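Local structure of ribosomal large subunit pseudouridine synthase D (Escherichia coli, 1PRZ) at residues F144-R149 against R184-A189; K121-A126 against D176-G181; A134-R139 against T159-V164; R91-E96 against L210-P215. The protein isomerises uridine to pseudouridine in 23S ribosomal RNA, probably at positions 1911, 1915 and 1917. All coordinates share one frame; numbering follows the deposited sequence.

From the N terminus, residues 91-96 open contact 4, and those at 121-126, 134-139 and 144-149 open contacts 2, 3 and 1. Residues 159-164 then close contact 3, 176-181 close contact 2, 184-189 close contact 1, and 210-215 close contact 4. Contact 3 is thus enclosed by contact 2, contact 4 encloses all the others, and contact 1 crosses both 2 and 3. All four reach the seven-stranded antiparallel sheet: contact 4 pairs two of its strands, contact 3 sets helix 161-168 on it, and contacts 1 and 2 attach the loop before helix 191-199. Tyr179-His160 and Asp176-Arg163 bonds join contacts 2 and 3; Arg139-Glu96 joins 3 to 4.

Contact 1: residues F144-R149 against R184-A189; sequences FRVHTR and RPPKGA
Arg145 reaches from the turn before strand 147-154 across Pro186 to the carbonyl of Lys187. Its CB points toward the loop 184-189, and the chain runs on through CG and CD before bending at chi3 (60°), which brings the guanidinium face over Pro186 CB. NE is 3.9 Å from Pro186 CB. CZ comes closer, 3.5 Å from that same Pro186 CB. At the edge, NH2 donates to Lys187 O at 2.7 Å with an N-H...O angle of 157°, on a lone pair and in the carbonyl plane. NH1 adds a weak bond to Lys187 O, 3.1 Å and 135°, and has a salt bridge to Asp241 of helix 229-244.

Lys187 O is offered by a type II turn from Pro186 to Ala189, in which Ala189 N bonds to Pro186 O at 2.9 Å. Beside the arginine, Val146 CG2 meets Pro186 CD at 3.8 Å. His147 NE2 approaches Arg184 O only to 3.9 Å and is buried without a hydrogen-bonding partner. The guanidinium thus ties the connection between strands 135-143 and 147-154 to the loop leading into helix 191-199: its flat face packs on Pro186 CB, while its edge donates to Lys187 O.

Contact 2: residues K121-A126 against D176-G181; sequences KRTHMA and DPVYGG
The imidazole of His124 has Val178 CG1 over the centre of one face, Lys121 CB near the rim of the opposite face and Thr123 OG1 at its edge. Val178 CG1 lies 3.4 Å from the centroid of the His124 ring and 12° off its normal, a CH-pi contact. The same methyl group also covers a face of the Tyr179 ring, whose edge faces Met125 N and Asp176 OD2. With CG1 anti to the Val178 backbone N (chi1 177°), the branch sits in the angle between the two rings, meeting a face of each. With an alanine at His124, Val178 CG1 would probably keep the Tyr179 ring but lose its CH-pi partner, and a gap would open toward Lys121 CB. Asp176 OD1 accepts from Val178 N at 2.9 Å, an Asx turn, and from Tyr179 N at 3.0 Å, an Asx motif; it also has a salt bridge to Arg163. Tyr179 OH, accepting from the N of selenomethionine Met125 at 2.8 Å and hydrogen-bonded to His160, ties the start of strand 125-127 to the loop before helix 191-199, near the probable catalytic Asp65.

Contact 3: residues A134-R139 against T159-V164; sequences AVTHYR and THQIRV
The first turn of helix 161-168 lies against the start of strand 135-143, with the CA atoms of Thr136 and Ile162 6.8 Å apart and those of Ala134 and Gln161 7.3 Å apart. Gln161 makes the link. Its CG stands trans to its own N (chi1 -167°) and the chain continues extended, which carries the amide down to the strand. NE2 donates to Thr136 OG1 at 2.9 Å and a nearly straight 175°, although the placing of OG1 is less certain. The same NE2 makes a weak bond to Val135 O at 2.9 Å, bent to 117°. At the other end of the amide, OE1 is held by Thr156 OG1 and Arg158 N, and it lies 3.8 Å from Ala134 CB. With both amide ends engaged, the group has little freedom to flip. A leucine in place of Gln161 would probably leave Thr156 OG1 and Arg158 N without their acceptor and take the NE2 donor from Thr136 OG1 and Val135 O. At the next helix residue, Ile162 CG1 comes to 4.3 Å from Thr136 CG2. This is helix-on-sheet packing in the pseudouridine synthase fold, at the helix from which Arg163 forms its salt bridge with Asp65, the probable catalytic aspartate.

Contact 4: residues R91-E96 against L210-P215; sequences REITRE and LRLYHP
Thr94 N donates to Arg211 O at 2.9 Å and 145°, the shorter of two reciprocal backbone bonds. The return bond, Arg211 N to Thr94 O, measures 3.0 Å and 160° and falls on a lone pair; Leu210 CA adds a CA-H...O contact of 3.3 Å to the same Thr94 O. The two bonds make Thr94 and Arg211 an antiparallel hydrogen-bonded pair, with Arg95 and Leu210 following as a non-hydrogen-bonded one; the segment axes differ by 177°. Beyond the paired residues a water continues the connection, donating a hydrogen bond to Glu92 O and accepting from Tyr213 N at 3.1 Å.

On the face carrying Arg95 and Leu210, Leu210 CD1 touches two neighbours, 3.6 Å from Ile93 CG2 and 3.7 Å from Arg95 CG. Ile93 and Leu212 lie side by side, Ile93 CG1 4.2 Å from Leu212 CB. On the other face Thr94 and Arg211 lie side by side, CB against CB at 4.0 Å, while the guanidinium is directed to Glu222 by a salt bridge from NE.

Arg91, with positive phi, ends helix 78-89 as the C-prime residue of a Schellman motif. Ile93 and Arg95 pack on Leu88 of that helix. Strand 205-213 lies between strand 94-102 and strand 220-224, one of the sheet's two outermost within the chain, to which it is bonded through Leu210-Trp223 and Leu212-Met221.

Contact 1: residues F144-R149 against R184-A189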
loop_
_atom_site.group_PDB
_atom_site.type_symbol
_atom_site.label_atom_id
_atom_site.label_comp_id
_atom_site.label_asym_id
_atom_site.label_seq_id
_atom_site.Cartn_x
_atom_site.Cartn_y
_atom_site.Cartn_z
ATOM N N PHE A 144 18.037 -3.783 -8.298
ATOM C CA PHE A 144 18.040 -5.159 -8.755
ATOM C C PHE A 144 18.386 -5.021 -10.248
ATOM O O PHE A 144 18.457 -3.902 -10.775
ATOM C CB PHE A 144 16.693 -5.831 -8.534
ATOM C CG PHE A 144 16.278 -5.883 -7.066
ATOM C CD1 PHE A 144 17.121 -6.445 -6.089
ATOM C CD2 PHE A 144 15.044 -5.398 -6.675
ATOM C CE1 PHE A 144 16.714 -6.508 -4.745
ATOM C CE2 PHE A 144 14.635 -5.462 -5.310
ATOM C CZ PHE A 144 15.475 -6.014 -4.367
ATOM N N ARG A 145 18.595 -6.132 -10.951
ATOM C CA ARG A 145 18.984 -6.006 -12.351
ATOM C C ARG A 145 17.992 -5.264 -13.242
ATOM O O ARG A 145 18.366 -4.325 -13.955
ATOM C CB ARG A 145 19.298 -7.381 -12.932
ATOM C CG ARG A 145 20.624 -7.938 -12.398
ATOM C CD ARG A 145 20.757 -9.417 -12.831
ATOM N NE ARG A 145 20.737 -9.471 -14.275
ATOM C CZ ARG A 145 20.519 -10.565 -15.001
ATOM N NH1 ARG A 145 20.271 -11.729 -14.426
ATOM N NH2 ARG A 145 20.585 -10.476 -16.322
ATOM N N VAL A 146 16.731 -5.665 -13.209
ATOM C CA VAL A 146 15.742 -4.961 -14.005
ATOM C C VAL A 146 14.468 -4.690 -13.192
ATOM O O VAL A 146 13.372 -4.683 -13.749
ATOM C CB VAL A 146 15.359 -5.719 -15.340
ATOM C CG1 VAL A 146 16.606 -5.878 -16.198
ATOM C CG2 VAL A 146 14.687 -7.073 -15.048
ATOM N N HIS A 147 14.654 -4.443 -11.885
ATOM C CA HIS A 147 13.584 -4.094 -10.926
ATOM C C HIS A 147 14.274 -3.190 -9.908
ATOM O O HIS A 147 15.486 -3.149 -9.845
ATOM C CB HIS A 147 13.022 -5.329 -10.222
ATOM C CG HIS A 147 12.415 -6.333 -11.161
ATOM N ND1 HIS A 147 11.112 -6.235 -11.618
ATOM C CD2 HIS A 147 12.950 -7.422 -11.770
ATOM C CE1 HIS A 147 10.873 -7.219 -12.472
ATOM N NE2 HIS A 147 11.969 -7.952 -12.580
ATOM N N THR A 148 13.493 -2.451 -9.131
ATOM C CA THR A 148 14.063 -1.540 -8.154
ATOM C C THR A 148 13.164 -1.555 -6.911
ATOM O O THR A 148 11.935 -1.534 -7.025
ATOM C CB THR A 148 14.083 -0.124 -8.730
ATOM O OG1 THR A 148 14.823 -0.131 -9.959
ATOM C CG2 THR A 148 14.714 0.875 -7.733
ATOM N N ARG A 149 13.781 -1.622 -5.736
ATOM C CA ARG A 149 13.032 -1.592 -4.484
ATOM C C ARG A 149 12.944 -0.115 -4.047
ATOM O O ARG A 149 13.963 0.589 -3.988
ATOM C CB ARG A 149 13.730 -2.418 -3.388
ATOM C CG ARG A 149 12.986 -2.381 -2.056
ATOM C CD ARG A 149 13.426 -3.501 -1.087
ATOM N NE ARG A 149 14.813 -3.409 -0.617
ATOM C CZ ARG A 149 15.206 -2.746 0.482
ATOM N NH1 ARG A 149 14.314 -2.091 1.231
ATOM N NH2 ARG A 149 16.477 -2.803 0.881
ATOM N N ARG A 184 8.764 -9.679 -16.696
ATOM C CA ARG A 184 9.880 -9.798 -17.605
ATOM C C ARG A 184 11.137 -10.074 -16.815
ATOM O O ARG A 184 11.797 -9.147 -16.331
ATOM C CB ARG A 184 10.038 -8.513 -18.404
ATOM C CG ARG A 184 8.945 -8.321 -19.418
ATOM C CD ARG A 184 9.155 -7.016 -20.180
ATOM N NE ARG A 184 8.193 -5.985 -19.783
ATOM C CZ ARG A 184 8.531 -4.758 -19.376
ATOM N NH1 ARG A 184 9.822 -4.403 -19.304
ATOM N NH2 ARG A 184 7.579 -3.878 -19.060
ATOM N N PRO A 185 11.477 -11.360 -16.650
ATOM C CA PRO A 185 12.680 -11.736 -15.905
ATOM C C PRO A 185 13.915 -11.337 -16.726
ATOM O O PRO A 185 13.848 -11.281 -17.960
ATOM C CB PRO A 185 12.527 -13.251 -15.760
ATOM C CG PRO A 185 11.825 -13.630 -17.020
ATOM C CD PRO A 185 10.778 -12.552 -17.165
ATOM N N PRO A 186 15.037 -11.010 -16.050
ATOM C CA PRO A 186 16.264 -10.627 -16.764
ATOM C C PRO A 186 16.926 -11.864 -17.391
ATOM O O PRO A 186 16.723 -12.986 -16.927
ATOM C CB PRO A 186 17.125 -9.992 -15.664
ATOM C CG PRO A 186 16.700 -10.768 -14.408
ATOM C CD PRO A 186 15.187 -10.848 -14.587
ATOM N N LYS A 187 17.720 -11.658 -18.432
ATOM C CA LYS A 187 18.403 -12.768 -19.091
ATOM C C LYS A 187 19.208 -13.535 -18.072
ATOM O O LYS A 187 19.913 -12.947 -17.255
ATOM C CB LYS A 187 19.373 -12.254 -20.140
ATOM C CG LYS A 187 20.094 -13.349 -20.942
ATOM C CD LYS A 187 21.043 -12.727 -21.980
ATOM C CE LYS A 187 20.469 -11.424 -22.585
ATOM N NZ LYS A 187 19.073 -11.555 -23.175
ATOM N N GLY A 188 19.109 -14.850 -18.110
ATOM C CA GLY A 188 19.907 -15.622 -17.193
ATOM C C GLY A 188 19.335 -15.719 -15.805
ATOM O O GLY A 188 19.999 -16.239 -14.911
ATOM N N ALA A 189 18.117 -15.226 -15.608
ATOM C CA ALA A 189 17.497 -15.325 -14.296
ATOM C C ALA A 189 17.358 -16.810 -13.929
ATOM O O ALA A 189 17.104 -17.654 -14.796
ATOM C CB ALA A 189 16.128 -14.650 -14.308
HETATM O O HOH W 1 11.600 -5.756 -15.792
#

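Contact 2: residues K121-A126 against D176-G181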
loop_
_atom_site.group_PDB
_atom_site.type_symbol
_atom_site.label_atom_id
_atom_site.label_comp_id
_atom_site.label_asym_id
_atom_site.label_seq_id
_atom_site.Cartn_x
_atom_site.Cartn_y
_atom_site.Cartn_z
ATOM N N LYS A 121 -10.803 3.046 -19.615
ATOM C CA LYS A 121 -10.553 1.816 -18.868
ATOM C C LYS A 121 -11.074 2.112 -17.473
ATOM O O LYS A 121 -10.383 2.718 -16.634
ATOM C CB LYS A 121 -9.055 1.500 -18.869
ATOM C CG LYS A 121 -8.507 1.292 -20.290
ATOM C CD LYS A 121 -7.163 0.565 -20.319
ATOM C CE LYS A 121 -5.978 1.535 -20.264
ATOM N NZ LYS A 121 -4.637 0.794 -20.270
ATOM N N ARG A 122 -12.316 1.697 -17.247
ATOM C CA ARG A 122 -13.011 1.967 -16.010
ATOM C C ARG A 122 -12.455 1.318 -14.749
ATOM O O ARG A 122 -12.901 1.615 -13.640
ATOM C CB ARG A 122 -14.496 1.657 -16.203
ATOM C CG ARG A 122 -15.101 2.340 -17.445
ATOM C CD ARG A 122 -14.877 3.850 -17.448
ATOM N NE ARG A 122 -15.721 4.513 -16.466
ATOM C CZ ARG A 122 -15.598 5.778 -16.092
ATOM N NH1 ARG A 122 -16.437 6.282 -15.195
ATOM N NH2 ARG A 122 -14.621 6.536 -16.589
ATOM N N THR A 123 -11.469 0.444 -14.925
ATOM C CA THR A 123 -10.794 -0.212 -13.809
ATOM C C THR A 123 -9.518 0.592 -13.467
ATOM O O THR A 123 -8.867 0.338 -12.440
ATOM C CB THR A 123 -10.338 -1.628 -14.185
ATOM O OG1 THR A 123 -9.437 -1.548 -15.303
ATOM C CG2 THR A 123 -11.536 -2.508 -14.558
ATOM N N HIS A 124 -9.151 1.532 -14.345
ATOM C CA HIS A 124 -7.948 2.350 -14.163
ATOM C C HIS A 124 -8.155 3.801 -13.726
ATOM O O HIS A 124 -9.220 4.398 -13.925
ATOM C CB HIS A 124 -7.108 2.445 -15.459
ATOM C CG HIS A 124 -6.655 1.134 -16.025
ATOM N ND1 HIS A 124 -5.433 0.979 -16.652
ATOM C CD2 HIS A 124 -7.279 -0.065 -16.106
ATOM C CE1 HIS A 124 -5.326 -0.264 -17.090
ATOM N NE2 HIS A 124 -6.432 -0.914 -16.772
HETATM N N MSE A 125 -7.097 4.357 -13.139
HETATM C CA MSE A 125 -7.057 5.769 -12.766
HETATM C C MSE A 125 -6.030 6.285 -13.777
HETATM O O MSE A 125 -5.408 5.496 -14.460
HETATM C CB MSE A 125 -6.510 5.983 -11.360
HETATM C CG MSE A 125 -7.396 5.496 -10.249
HETATM SE SE MSE A 125 -9.203 6.283 -10.279
HETATM C CE MSE A 125 -8.720 8.101 -9.840
ATOM N N ALA A 126 -5.847 7.593 -13.872
ATOM C CA ALA A 126 -4.879 8.127 -14.828
ATOM C C ALA A 126 -4.348 9.487 -14.426
ATOM O O ALA A 126 -4.981 10.235 -13.671
ATOM C CB ALA A 126 -5.497 8.214 -16.230
ATOM N N ASP A 176 1.252 -5.874 -10.518
ATOM C CA ASP A 176 0.070 -5.026 -10.589
ATOM C C ASP A 176 -0.771 -5.557 -11.756
ATOM O O ASP A 176 -0.371 -5.418 -12.904
ATOM C CB ASP A 176 0.475 -3.583 -10.877
ATOM C CG ASP A 176 -0.638 -2.596 -10.588
ATOM O OD1 ASP A 176 -1.815 -2.881 -10.981
ATOM O OD2 ASP A 176 -0.332 -1.542 -9.962
ATOM N N PRO A 177 -1.954 -6.110 -11.465
ATOM C CA PRO A 177 -2.806 -6.654 -12.521
ATOM C C PRO A 177 -3.487 -5.586 -13.372
ATOM O O PRO A 177 -4.046 -5.895 -14.438
ATOM C CB PRO A 177 -3.799 -7.526 -11.736
ATOM C CG PRO A 177 -3.987 -6.755 -10.458
ATOM C CD PRO A 177 -2.601 -6.211 -10.136
ATOM N N VAL A 178 -3.431 -4.330 -12.922
ATOM C CA VAL A 178 -4.065 -3.250 -13.663
ATOM C C VAL A 178 -3.051 -2.438 -14.486
ATOM O O VAL A 178 -3.158 -2.322 -15.718
ATOM C CB VAL A 178 -4.827 -2.286 -12.694
ATOM C CG1 VAL A 178 -5.426 -1.118 -13.486
ATOM C CG2 VAL A 178 -5.944 -3.044 -11.949
ATOM N N TYR A 179 -2.055 -1.884 -13.805
ATOM C CA TYR A 179 -1.057 -1.048 -14.464
ATOM C C TYR A 179 0.164 -1.795 -14.996
ATOM O O TYR A 179 0.904 -1.285 -15.847
ATOM C CB TYR A 179 -0.621 0.044 -13.506
ATOM C CG TYR A 179 -1.784 0.832 -12.997
ATOM C CD1 TYR A 179 -2.425 1.768 -13.816
ATOM C CD2 TYR A 179 -2.299 0.602 -11.715
ATOM C CE1 TYR A 179 -3.544 2.456 -13.382
ATOM C CE2 TYR A 179 -3.417 1.280 -11.267
ATOM C CZ TYR A 179 -4.040 2.208 -12.119
ATOM O OH TYR A 179 -5.192 2.832 -11.715
ATOM N N GLY A 180 0.384 -2.999 -14.499
ATOM C CA GLY A 180 1.525 -3.762 -14.962
ATOM C C GLY A 180 1.236 -4.654 -16.166
ATOM O O GLY A 180 0.081 -4.970 -16.490
ATOM N N GLY A 181 2.299 -5.055 -16.845
ATOM C CA GLY A 181 2.146 -5.943 -17.981
ATOM C C GLY A 181 2.639 -7.297 -17.509
ATOM O O GLY A 181 2.629 -7.570 -16.303
#

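Contact 3: residues A134-R139 against T159-V164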
loop_
_atom_site.group_PDB
_atom_site.type_symbol
_atom_site.label_atom_id
_atom_site.label_comp_id
_atom_site.label_asym_id
_atom_site.label_seq_id
_atom_site.Cartn_x
_atom_site.Cartn_y
_atom_site.Cartn_z
ATOM N N ALA A 134 -1.978 15.432 -6.896
ATOM C CA ALA A 134 -1.414 14.273 -6.222
ATOM C C ALA A 134 0.106 14.384 -6.229
ATOM O O ALA A 134 0.722 14.741 -7.235
ATOM C CB ALA A 134 -1.863 12.998 -6.915
ATOM N N VAL A 135 0.705 14.071 -5.091
ATOM C CA VAL A 135 2.145 14.164 -4.947
ATOM C C VAL A 135 2.625 12.907 -4.218
ATOM O O VAL A 135 2.130 12.573 -3.129
ATOM C CB VAL A 135 2.539 15.424 -4.105
ATOM C CG1 VAL A 135 4.063 15.499 -3.940
ATOM C CG2 VAL A 135 2.044 16.709 -4.789
ATOM N N THR A 136 3.573 12.214 -4.850
ATOM C CA THR A 136 4.173 11.011 -4.298
ATOM C C THR A 136 5.677 11.196 -4.294
ATOM O O THR A 136 6.253 11.565 -5.312
ATOM C CB THR A 136 3.902 9.770 -5.169
ATOM O OG1 THR A 136 2.498 9.527 -5.234
ATOM C CG2 THR A 136 4.632 8.538 -4.574
ATOM N N HIS A 137 6.308 10.927 -3.160
ATOM C CA HIS A 137 7.772 11.054 -3.058
ATOM C C HIS A 137 8.325 9.647 -2.999
ATOM O O HIS A 137 7.750 8.800 -2.308
ATOM C CB HIS A 137 8.178 11.795 -1.770
ATOM C CG HIS A 137 7.620 13.180 -1.683
ATOM N ND1 HIS A 137 7.926 14.152 -2.608
ATOM C CD2 HIS A 137 6.714 13.729 -0.835
ATOM C CE1 HIS A 137 7.227 15.246 -2.342
ATOM N NE2 HIS A 137 6.486 15.017 -1.272
ATOM N N TYR A 138 9.434 9.402 -3.694
ATOM C CA TYR A 138 10.018 8.072 -3.693
ATOM C C TYR A 138 11.546 8.084 -3.632
ATOM O O TYR A 138 12.193 9.005 -4.155
ATOM C CB TYR A 138 9.531 7.274 -4.916
ATOM C CG TYR A 138 9.946 7.839 -6.262
ATOM C CD1 TYR A 138 11.052 7.323 -6.955
ATOM C CD2 TYR A 138 9.245 8.886 -6.842
ATOM C CE1 TYR A 138 11.449 7.843 -8.199
ATOM C CE2 TYR A 138 9.633 9.408 -8.092
ATOM C CZ TYR A 138 10.728 8.880 -8.754
ATOM O OH TYR A 138 11.084 9.365 -9.987
ATOM N N ARG A 139 12.094 7.063 -2.957
ATOM C CA ARG A 139 13.542 6.863 -2.757
ATOM C C ARG A 139 13.885 5.445 -3.227
ATOM O O ARG A 139 13.114 4.503 -2.990
ATOM C CB ARG A 139 13.918 6.859 -1.259
ATOM C CG ARG A 139 13.641 8.078 -0.402
ATOM C CD ARG A 139 14.185 7.799 1.027
ATOM N NE ARG A 139 13.198 7.180 1.932
ATOM C CZ ARG A 139 13.468 6.381 2.966
ATOM N NH1 ARG A 139 14.720 6.029 3.295
ATOM N NH2 ARG A 139 12.447 5.924 3.710
ATOM N N THR A 159 -6.892 7.619 -5.053
ATOM C CA THR A 159 -7.142 6.249 -5.490
ATOM C C THR A 159 -6.015 5.760 -6.429
ATOM O O THR A 159 -5.698 6.419 -7.423
ATOM C CB THR A 159 -8.538 6.155 -6.211
ATOM O OG1 THR A 159 -9.577 6.510 -5.277
ATOM C CG2 THR A 159 -8.777 4.734 -6.740
ATOM N N HIS A 160 -5.405 4.621 -6.075
ATOM C CA HIS A 160 -4.320 4.002 -6.830
ATOM C C HIS A 160 -3.137 4.955 -7.004
ATOM O O HIS A 160 -2.311 4.752 -7.893
ATOM C CB HIS A 160 -4.780 3.598 -8.243
ATOM C CG HIS A 160 -5.837 2.534 -8.287
ATOM N ND1 HIS A 160 -6.354 2.071 -9.478
ATOM C CD2 HIS A 160 -6.488 1.866 -7.306
ATOM C CE1 HIS A 160 -7.285 1.165 -9.225
ATOM N NE2 HIS A 160 -7.388 1.024 -7.917
ATOM N N GLN A 161 -3.025 5.963 -6.142
ATOM C CA GLN A 161 -1.976 6.952 -6.324
ATOM C C GLN A 161 -0.582 6.398 -6.611
ATOM O O GLN A 161 -0.000 6.723 -7.629
ATOM C CB GLN A 161 -1.902 7.918 -5.132
ATOM C CG GLN A 161 -1.024 9.136 -5.457
ATOM C CD GLN A 161 -1.041 10.186 -4.374
ATOM O OE1 GLN A 161 -2.103 10.612 -3.929
ATOM N NE2 GLN A 161 0.150 10.620 -3.945
ATOM N N ILE A 162 -0.028 5.584 -5.718
ATOM C CA ILE A 162 1.323 5.067 -5.977
ATOM C C ILE A 162 1.370 4.214 -7.253
ATOM O O ILE A 162 2.269 4.360 -8.083
ATOM C CB ILE A 162 1.837 4.234 -4.804
ATOM C CG1 ILE A 162 2.145 5.160 -3.617
ATOM C CG2 ILE A 162 3.110 3.428 -5.236
ATOM C CD1 ILE A 162 2.535 4.411 -2.367
ATOM N N ARG A 163 0.398 3.336 -7.423
ATOM C CA ARG A 163 0.396 2.507 -8.611
ATOM C C ARG A 163 0.330 3.318 -9.919
ATOM O O ARG A 163 1.063 3.010 -10.876
ATOM C CB ARG A 163 -0.779 1.547 -8.589
ATOM C CG ARG A 163 -0.690 0.480 -7.574
ATOM C CD ARG A 163 -1.586 -0.652 -8.100
ATOM N NE ARG A 163 -2.841 -0.641 -7.462
ATOM C CZ ARG A 163 -3.899 -1.319 -7.882
ATOM N NH1 ARG A 163 -3.874 -2.088 -8.982
ATOM N NH2 ARG A 163 -4.972 -1.236 -7.148
ATOM N N VAL A 164 -0.543 4.331 -9.972
ATOM C CA VAL A 164 -0.661 5.094 -11.218
ATOM C C VAL A 164 0.517 6.046 -11.417
ATOM O O VAL A 164 0.984 6.218 -12.534
ATOM C CB VAL A 164 -2.022 5.845 -11.339
ATOM C CG1 VAL A 164 -2.078 7.047 -10.426
ATOM C CG2 VAL A 164 -2.208 6.298 -12.803
#

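Contact 4: residues R91-E96 against L210-P215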
loop_
_atom_site.group_PDB
_atom_site.type_symbol
_atom_site.label_atom_id
_atom_site.label_comp_id
_atom_site.label_asym_id
_atom_site.label_seq_id
_atom_site.Cartn_x
_atom_site.Cartn_y
_atom_site.Cartn_z
ATOM N N ARG A 91 -2.789 16.907 5.723
ATOM C CA ARG A 91 -1.604 16.151 5.302
ATOM C C ARG A 91 -0.595 16.047 6.419
ATOM O O ARG A 91 0.596 16.251 6.184
ATOM C CB ARG A 91 -0.933 16.821 4.087
ATOM C CG ARG A 91 -1.910 17.089 2.960
ATOM C CD ARG A 91 -1.252 17.692 1.731
ATOM N NE ARG A 91 -2.287 17.968 0.741
ATOM C CZ ARG A 91 -2.064 18.332 -0.516
ATOM N NH1 ARG A 91 -0.816 18.466 -0.967
ATOM N NH2 ARG A 91 -3.104 18.591 -1.307
ATOM N N GLU A 92 -1.066 15.731 7.629
ATOM C CA GLU A 92 -0.206 15.598 8.805
ATOM C C GLU A 92 -0.013 14.146 9.268
ATOM O O GLU A 92 0.496 13.885 10.355
ATOM C CB GLU A 92 -0.771 16.416 9.964
ATOM C CG GLU A 92 -1.022 17.867 9.597
ATOM C CD GLU A 92 -1.596 18.679 10.748
ATOM O OE1 GLU A 92 -2.609 18.257 11.346
ATOM O OE2 GLU A 92 -1.036 19.757 11.046
ATOM N N ILE A 93 -0.453 13.198 8.455
ATOM C CA ILE A 93 -0.246 11.797 8.796
ATOM C C ILE A 93 0.814 11.219 7.837
ATOM O O ILE A 93 0.661 11.289 6.613
ATOM C CB ILE A 93 -1.568 11.001 8.700
ATOM C CG1 ILE A 93 -2.566 11.534 9.752
ATOM C CG2 ILE A 93 -1.309 9.515 8.948
ATOM C CD1 ILE A 93 -3.782 10.669 9.932
ATOM N N THR A 94 1.911 10.700 8.379
ATOM C CA THR A 94 2.941 10.101 7.511
ATOM C C THR A 94 2.574 8.646 7.156
ATOM O O THR A 94 2.381 7.798 8.047
ATOM C CB THR A 94 4.306 10.081 8.202
ATOM O OG1 THR A 94 4.656 11.418 8.593
ATOM C CG2 THR A 94 5.368 9.496 7.263
ATOM N N ARG A 95 2.473 8.374 5.860
ATOM C CA ARG A 95 2.173 7.013 5.395
ATOM C C ARG A 95 3.299 6.592 4.443
ATOM O O ARG A 95 3.368 7.069 3.306
ATOM C CB ARG A 95 0.811 6.960 4.694
ATOM C CG ARG A 95 -0.365 7.106 5.660
ATOM C CD ARG A 95 -1.679 7.257 4.917
ATOM N NE ARG A 95 -1.871 8.583 4.325
ATOM C CZ ARG A 95 -2.956 8.939 3.630
ATOM N NH1 ARG A 95 -3.944 8.070 3.440
ATOM N NH2 ARG A 95 -3.060 10.165 3.107
ATOM N N GLU A 96 4.181 5.717 4.931
ATOM C CA GLU A 96 5.303 5.262 4.117
ATOM C C GLU A 96 5.046 3.859 3.557
ATOM O O GLU A 96 4.427 3.023 4.208
ATOM C CB GLU A 96 6.579 5.295 4.965
ATOM C CG GLU A 96 7.826 4.900 4.229
ATOM C CD GLU A 96 9.049 5.110 5.092
ATOM O OE1 GLU A 96 9.289 4.258 5.993
ATOM O OE2 GLU A 96 9.721 6.147 4.866
ATOM N N LEU A 210 3.595 4.103 9.671
ATOM C CA LEU A 210 2.527 5.054 9.826
ATOM C C LEU A 210 2.857 5.885 11.064
ATOM O O LEU A 210 3.124 5.332 12.124
ATOM C CB LEU A 210 1.227 4.292 10.024
ATOM C CG LEU A 210 0.023 5.142 10.354
ATOM C CD1 LEU A 210 -0.248 6.064 9.200
ATOM C CD2 LEU A 210 -1.165 4.213 10.620
ATOM N N ARG A 211 2.850 7.199 10.918
ATOM C CA ARG A 211 3.168 8.054 12.054
ATOM C C ARG A 211 2.124 9.180 12.141
ATOM O O ARG A 211 1.679 9.711 11.124
ATOM C CB ARG A 211 4.592 8.597 11.887
ATOM C CG ARG A 211 5.074 9.496 13.006
ATOM C CD ARG A 211 6.269 10.323 12.502
ATOM N NE ARG A 211 7.435 9.483 12.301
ATOM C CZ ARG A 211 8.329 9.638 11.315
ATOM N NH1 ARG A 211 8.182 10.613 10.425
ATOM N NH2 ARG A 211 9.378 8.815 11.246
ATOM N N LEU A 212 1.715 9.526 13.356
ATOM C CA LEU A 212 0.716 10.564 13.500
ATOM C C LEU A 212 0.711 11.126 14.919
ATOM O O LEU A 212 1.326 10.565 15.823
ATOM C CB LEU A 212 -0.677 9.999 13.158
ATOM C CG LEU A 212 -1.178 8.812 14.004
ATOM C CD1 LEU A 212 -1.663 9.254 15.384
ATOM C CD2 LEU A 212 -2.316 8.106 13.255
ATOM N N TYR A 213 0.046 12.260 15.089
ATOM C CA TYR A 213 -0.104 12.846 16.424
ATOM C C TYR A 213 -1.435 12.271 16.897
ATOM O O TYR A 213 -2.479 12.468 16.257
ATOM C CB TYR A 213 -0.183 14.364 16.359
ATOM C CG TYR A 213 1.128 14.990 15.959
ATOM C CD1 TYR A 213 2.233 14.971 16.818
ATOM C CD2 TYR A 213 1.283 15.558 14.689
ATOM C CE1 TYR A 213 3.473 15.503 16.424
ATOM C CE2 TYR A 213 2.516 16.090 14.281
ATOM C CZ TYR A 213 3.597 16.057 15.144
ATOM O OH TYR A 213 4.804 16.577 14.703
ATOM N N HIS A 214 -1.386 11.529 17.996
ATOM C CA HIS A 214 -2.584 10.875 18.531
ATOM C C HIS A 214 -3.720 11.907 18.562
ATOM O O HIS A 214 -3.570 12.984 19.127
ATOM C CB HIS A 214 -2.288 10.305 19.916
ATOM C CG HIS A 214 -3.363 9.415 20.440
ATOM N ND1 HIS A 214 -4.534 9.903 20.981
ATOM C CD2 HIS A 214 -3.468 8.064 20.467
ATOM C CE1 HIS A 214 -5.314 8.889 21.318
ATOM N NE2 HIS A 214 -4.690 7.762 21.018
ATOM N N PRO A 215 -4.876 11.562 17.968
ATOM C CA PRO A 215 -6.039 12.451 17.900
ATOM C C PRO A 215 -6.546 13.011 19.219
ATOM O O PRO A 215 -7.157 14.077 19.220
ATOM C CB PRO A 215 -7.072 11.610 17.150
ATOM C CG PRO A 215 -6.785 10.242 17.644
ATOM C CD PRO A 215 -5.263 10.189 17.602
HETATM O O HOH W 2 -1.103 13.716 12.634
#